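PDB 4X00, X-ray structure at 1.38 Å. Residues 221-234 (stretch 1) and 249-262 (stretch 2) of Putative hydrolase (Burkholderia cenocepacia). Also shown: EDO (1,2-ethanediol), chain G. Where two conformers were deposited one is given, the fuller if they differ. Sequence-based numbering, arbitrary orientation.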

# COMPACT_ATOMS: atom_id res chain seq x y z
N PRO A 221 8.53 -4.87 14.84
CA PRO A 221 9.27 -3.78 14.20
C PRO A 221 8.48 -3.09 13.09
O PRO A 221 7.76 -3.74 12.30
CB PRO A 221 10.51 -4.49 13.63
CG PRO A 221 10.62 -5.78 14.38
CD PRO A 221 9.19 -6.17 14.69
N LEU A 222 8.65 -1.78 13.03
CA LEU A 222 8.04 -0.95 12.02
C LEU A 222 9.13 -0.11 11.34
O LEU A 222 9.94 0.54 12.01
CB LEU A 222 7.00 -0.02 12.63
CG LEU A 222 5.81 -0.69 13.30
CD1 LEU A 222 4.95 0.36 13.99
CD2 LEU A 222 5.00 -1.47 12.27
N LEU A 223 9.10 -0.11 10.02
CA LEU A 223 10.04 0.67 9.22
C LEU A 223 9.24 1.58 8.28
O LEU A 223 8.34 1.11 7.58
CB LEU A 223 10.96 -0.25 8.42
CG LEU A 223 11.90 0.41 7.41
CD1 LEU A 223 12.90 1.33 8.12
CD2 LEU A 223 12.63 -0.67 6.64
N LEU A 224 9.55 2.86 8.28
CA LEU A 224 8.91 3.82 7.40
C LEU A 224 9.93 4.25 6.36
O LEU A 224 10.96 4.83 6.70
CB LEU A 224 8.41 5.02 8.18
CG LEU A 224 6.94 4.91 8.60
CD1 LEU A 224 6.64 3.66 9.48
CD2 LEU A 224 6.53 6.23 9.29
N LEU A 225 9.67 3.94 5.10
CA LEU A 225 10.59 4.24 4.00
C LEU A 225 9.88 5.21 3.09
O LEU A 225 8.83 4.84 2.52
CB LEU A 225 10.98 2.98 3.23
CG LEU A 225 11.78 1.85 3.87
CD1 LEU A 225 12.06 0.78 2.82
CD2 LEU A 225 13.10 2.34 4.32
N TYR A 226 10.40 6.43 2.94
CA TYR A 226 9.71 7.47 2.13
C TYR A 226 10.68 8.08 1.15
O TYR A 226 11.85 8.32 1.49
CB TYR A 226 9.18 8.62 3.02
CG TYR A 226 7.94 8.27 3.80
CD1 TYR A 226 7.96 7.28 4.76
CD2 TYR A 226 6.73 8.93 3.56
CE1 TYR A 226 6.83 6.94 5.47
CE2 TYR A 226 5.58 8.61 4.29
CZ TYR A 226 5.64 7.60 5.23
OH TYR A 226 4.53 7.23 5.96
N GLY A 227 10.19 8.40 -0.04
CA GLY A 227 10.92 9.30 -0.92
C GLY A 227 10.83 10.71 -0.37
O GLY A 227 9.73 11.22 -0.08
N ALA A 228 11.98 11.40 -0.27
CA ALA A 228 12.00 12.75 0.28
C ALA A 228 11.21 13.72 -0.59
O ALA A 228 10.76 14.76 -0.12
CB ALA A 228 13.45 13.26 0.45
N GLN A 229 11.10 13.40 -1.88
CA GLN A 229 10.40 14.32 -2.78
C GLN A 229 8.99 13.84 -3.11
O GLN A 229 8.40 14.25 -4.10
CB GLN A 229 11.24 14.53 -4.04
CG GLN A 229 12.65 15.03 -3.67
CD GLN A 229 13.45 15.41 -4.89
OE1 GLN A 229 13.01 16.24 -5.70
NE2 GLN A 229 14.63 14.83 -5.02
N ASP A 230 8.42 13.02 -2.23
CA ASP A 230 7.05 12.55 -2.40
C ASP A 230 6.10 13.75 -2.59
O ASP A 230 6.01 14.64 -1.77
CB ASP A 230 6.69 11.71 -1.17
CG ASP A 230 5.34 11.00 -1.27
OD1 ASP A 230 4.45 11.50 -2.00
OD2 ASP A 230 5.15 9.95 -0.62
N ALA A 231 5.42 13.76 -3.73
CA ALA A 231 4.53 14.86 -4.12
C ALA A 231 3.09 14.64 -3.69
O ALA A 231 2.24 15.47 -3.99
CB ALA A 231 4.60 15.08 -5.64
N LEU A 232 2.83 13.55 -2.96
CA LEU A 232 1.46 13.24 -2.56
C LEU A 232 1.33 13.16 -1.06
O LEU A 232 0.40 13.72 -0.49
CB LEU A 232 0.98 11.95 -3.22
CG LEU A 232 0.71 12.09 -4.72
CD1 LEU A 232 0.56 10.73 -5.36
CD2 LEU A 232 -0.54 12.96 -5.01
N VAL A 233 2.26 12.45 -0.42
CA VAL A 233 2.27 12.37 1.04
C VAL A 233 3.46 13.19 1.52
O VAL A 233 4.56 13.03 0.98
CB VAL A 233 2.37 10.90 1.52
CG1 VAL A 233 2.58 10.84 3.04
CG2 VAL A 233 1.10 10.11 1.12
N LYS A 234 3.25 14.08 2.49
CA LYS A 234 4.35 14.88 3.05
C LYS A 234 5.23 13.96 3.91
O LYS A 234 4.82 13.51 4.98
CB LYS A 234 3.83 16.06 3.90
CG LYS A 234 3.04 17.12 3.10
CD LYS A 234 2.46 18.16 4.03
CE LYS A 234 1.78 19.27 3.25
NZ LYS A 234 1.12 20.20 4.20
C1 EDO G . 7.09 17.06 1.02
O1 EDO G . 6.79 17.04 2.41
C2 EDO G . 7.98 15.89 0.63
O2 EDO G . 7.30 14.65 0.79
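Stretch 2, residues 249-262: IRSELYADSGHAPF

Stretch 2 runs beside stretch 1 as a parallel strand: the axes of 222-227 and 250-254 approach to 4.6 Å, with N-to-C directions 14° apart. Extended phi/psi values, from -105/150 at Arg250 to -93/105 at Tyr254, carry the strand; a type I turn from Tyr254 to Ser257 follows, and a helix begins at Pro261.

Backbone hydrogen bonds fix the register, pairing Leu223 with Arg250 through Gly227 with Tyr254. Arg250 N donates to Leu222 O (3.1 Å), and Arg250 O accepts from Leu224 N (2.8 Å). Glu252 repeats the pattern, its N to Leu224 O (2.9 Å) and its O from Tyr226 N (3.0 Å), as does Tyr254, its N to Tyr226 O and its O from Ala228 N (both 2.8 Å). Beyond the strands, Gln229 N reaches Ser257 O (2.9 Å) and Gln229 NE2 reaches Ala255 O (3.0 Å).

Apolar contacts include Ile249 CG2 at 3.8 Å from Leu224 CD1 and Leu253 CD2 at 4.1 Å from Tyr226 CB. An ideal CB on Gly227 would fall 1.9 Å from Gly258 O, so the close passage leaves no room there.

His259 (chi1 -175°, t) adds a side-chain contact beyond the strands. Its ND1 donates to Asp230 OD2 (2.8 Å, 170°) near the ring plane, while Leu232 CD1 covers one face, 4.0 Å from the ring centroid.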

# COMPACT_ATOMS: atom_id res chain seq x y z
N ILE A 249 9.48 3.28 15.99
CA ILE A 249 9.55 3.31 14.53
C ILE A 249 10.94 3.75 14.05
O ILE A 249 11.51 4.72 14.58
CB ILE A 249 8.48 4.26 13.97
CG1 ILE A 249 7.13 3.55 14.11
CG2 ILE A 249 8.72 4.64 12.51
CD1 ILE A 249 5.94 4.43 13.80
N ARG A 250 11.46 3.05 13.06
CA ARG A 250 12.65 3.48 12.35
C ARG A 250 12.23 4.03 10.99
O ARG A 250 11.24 3.57 10.42
CB ARG A 250 13.62 2.32 12.13
N SER A 251 12.98 4.98 10.45
CA SER A 251 12.63 5.55 9.16
C SER A 251 13.87 5.76 8.30
O SER A 251 15.00 5.84 8.80
CB SER A 251 11.89 6.87 9.34
OG SER A 251 12.72 7.81 9.99
N GLU A 252 13.63 5.84 7.00
CA GLU A 252 14.67 6.17 6.04
C GLU A 252 14.05 7.07 4.98
O GLU A 252 12.95 6.81 4.54
CB GLU A 252 15.26 4.92 5.38
CG GLU A 252 15.83 3.87 6.30
CD GLU A 252 17.17 4.25 6.87
OE1 GLU A 252 17.70 5.32 6.53
OE2 GLU A 252 17.70 3.45 7.68
N LEU A 253 14.77 8.09 4.59
CA LEU A 253 14.38 8.97 3.49
C LEU A 253 15.23 8.67 2.29
O LEU A 253 16.47 8.68 2.38
CB LEU A 253 14.56 10.44 3.87
CG LEU A 253 13.55 11.05 4.80
CD1 LEU A 253 14.04 12.40 5.27
CD2 LEU A 253 12.18 11.18 4.11
N TYR A 254 14.60 8.44 1.14
CA TYR A 254 15.31 8.28 -0.12
C TYR A 254 15.35 9.66 -0.76
O TYR A 254 14.31 10.13 -1.30
CB TYR A 254 14.60 7.29 -1.05
CG TYR A 254 14.67 5.81 -0.69
CD1 TYR A 254 14.94 5.37 0.61
CD2 TYR A 254 14.47 4.85 -1.67
CE1 TYR A 254 14.98 3.99 0.90
CE2 TYR A 254 14.52 3.50 -1.39
CZ TYR A 254 14.78 3.07 -0.11
OH TYR A 254 14.83 1.69 0.11
N ALA A 255 16.51 10.31 -0.72
CA ALA A 255 16.61 11.71 -1.12
C ALA A 255 16.08 12.03 -2.51
O ALA A 255 15.46 13.09 -2.72
CB ALA A 255 18.08 12.15 -1.03
N ASP A 256 16.30 11.12 -3.46
CA ASP A 256 15.98 11.43 -4.85
C ASP A 256 14.83 10.59 -5.38
O ASP A 256 14.63 10.46 -6.57
CB ASP A 256 17.23 11.25 -5.71
CG ASP A 256 18.37 12.18 -5.27
OD1 ASP A 256 18.08 13.33 -4.90
OD2 ASP A 256 19.54 11.75 -5.30
N SER A 257 14.02 10.05 -4.47
CA SER A 257 12.77 9.39 -4.86
C SER A 257 11.59 10.22 -4.46
O SER A 257 11.63 11.03 -3.51
CB SER A 257 12.60 8.02 -4.22
OG SER A 257 13.45 7.05 -4.79
N GLY A 258 10.50 10.01 -5.20
CA GLY A 258 9.19 10.52 -4.82
C GLY A 258 8.35 9.45 -4.14
O GLY A 258 8.86 8.69 -3.31
N HIS A 259 7.06 9.42 -4.49
CA HIS A 259 6.07 8.63 -3.77
C HIS A 259 6.21 7.11 -3.95
O HIS A 259 5.62 6.35 -3.19
CB HIS A 259 4.70 9.12 -4.27
CG HIS A 259 3.51 8.53 -3.57
ND1 HIS A 259 3.27 8.69 -2.22
CD2 HIS A 259 2.42 7.89 -4.08
CE1 HIS A 259 2.11 8.12 -1.92
NE2 HIS A 259 1.58 7.63 -3.03
N ALA A 260 6.99 6.66 -4.94
CA ALA A 260 7.07 5.25 -5.27
C ALA A 260 8.53 4.73 -5.30
O ALA A 260 9.02 4.25 -6.33
CB ALA A 260 6.39 4.99 -6.62
N PRO A 261 9.24 4.76 -4.16
CA PRO A 261 10.65 4.36 -4.13
C PRO A 261 10.89 2.90 -4.52
O PRO A 261 12.00 2.58 -4.94
CB PRO A 261 11.07 4.62 -2.66
CG PRO A 261 9.79 4.63 -1.89
CD PRO A 261 8.78 5.26 -2.85
N PHE A 262 9.92 2.02 -4.33
CA PHE A 262 10.06 0.62 -4.71
C PHE A 262 10.17 0.46 -6.24
O PHE A 262 10.70 -0.56 -6.73
CB PHE A 262 8.88 -0.21 -4.17
CG PHE A 262 7.53 0.35 -4.58
CD1 PHE A 262 6.93 1.37 -3.85
CD2 PHE A 262 6.93 -0.11 -5.76
CE1 PHE A 262 5.71 1.92 -4.27
CE2 PHE A 262 5.73 0.43 -6.19
CZ PHE A 262 5.12 1.45 -5.44
O HOH W 1 6.09 11.80 -5.87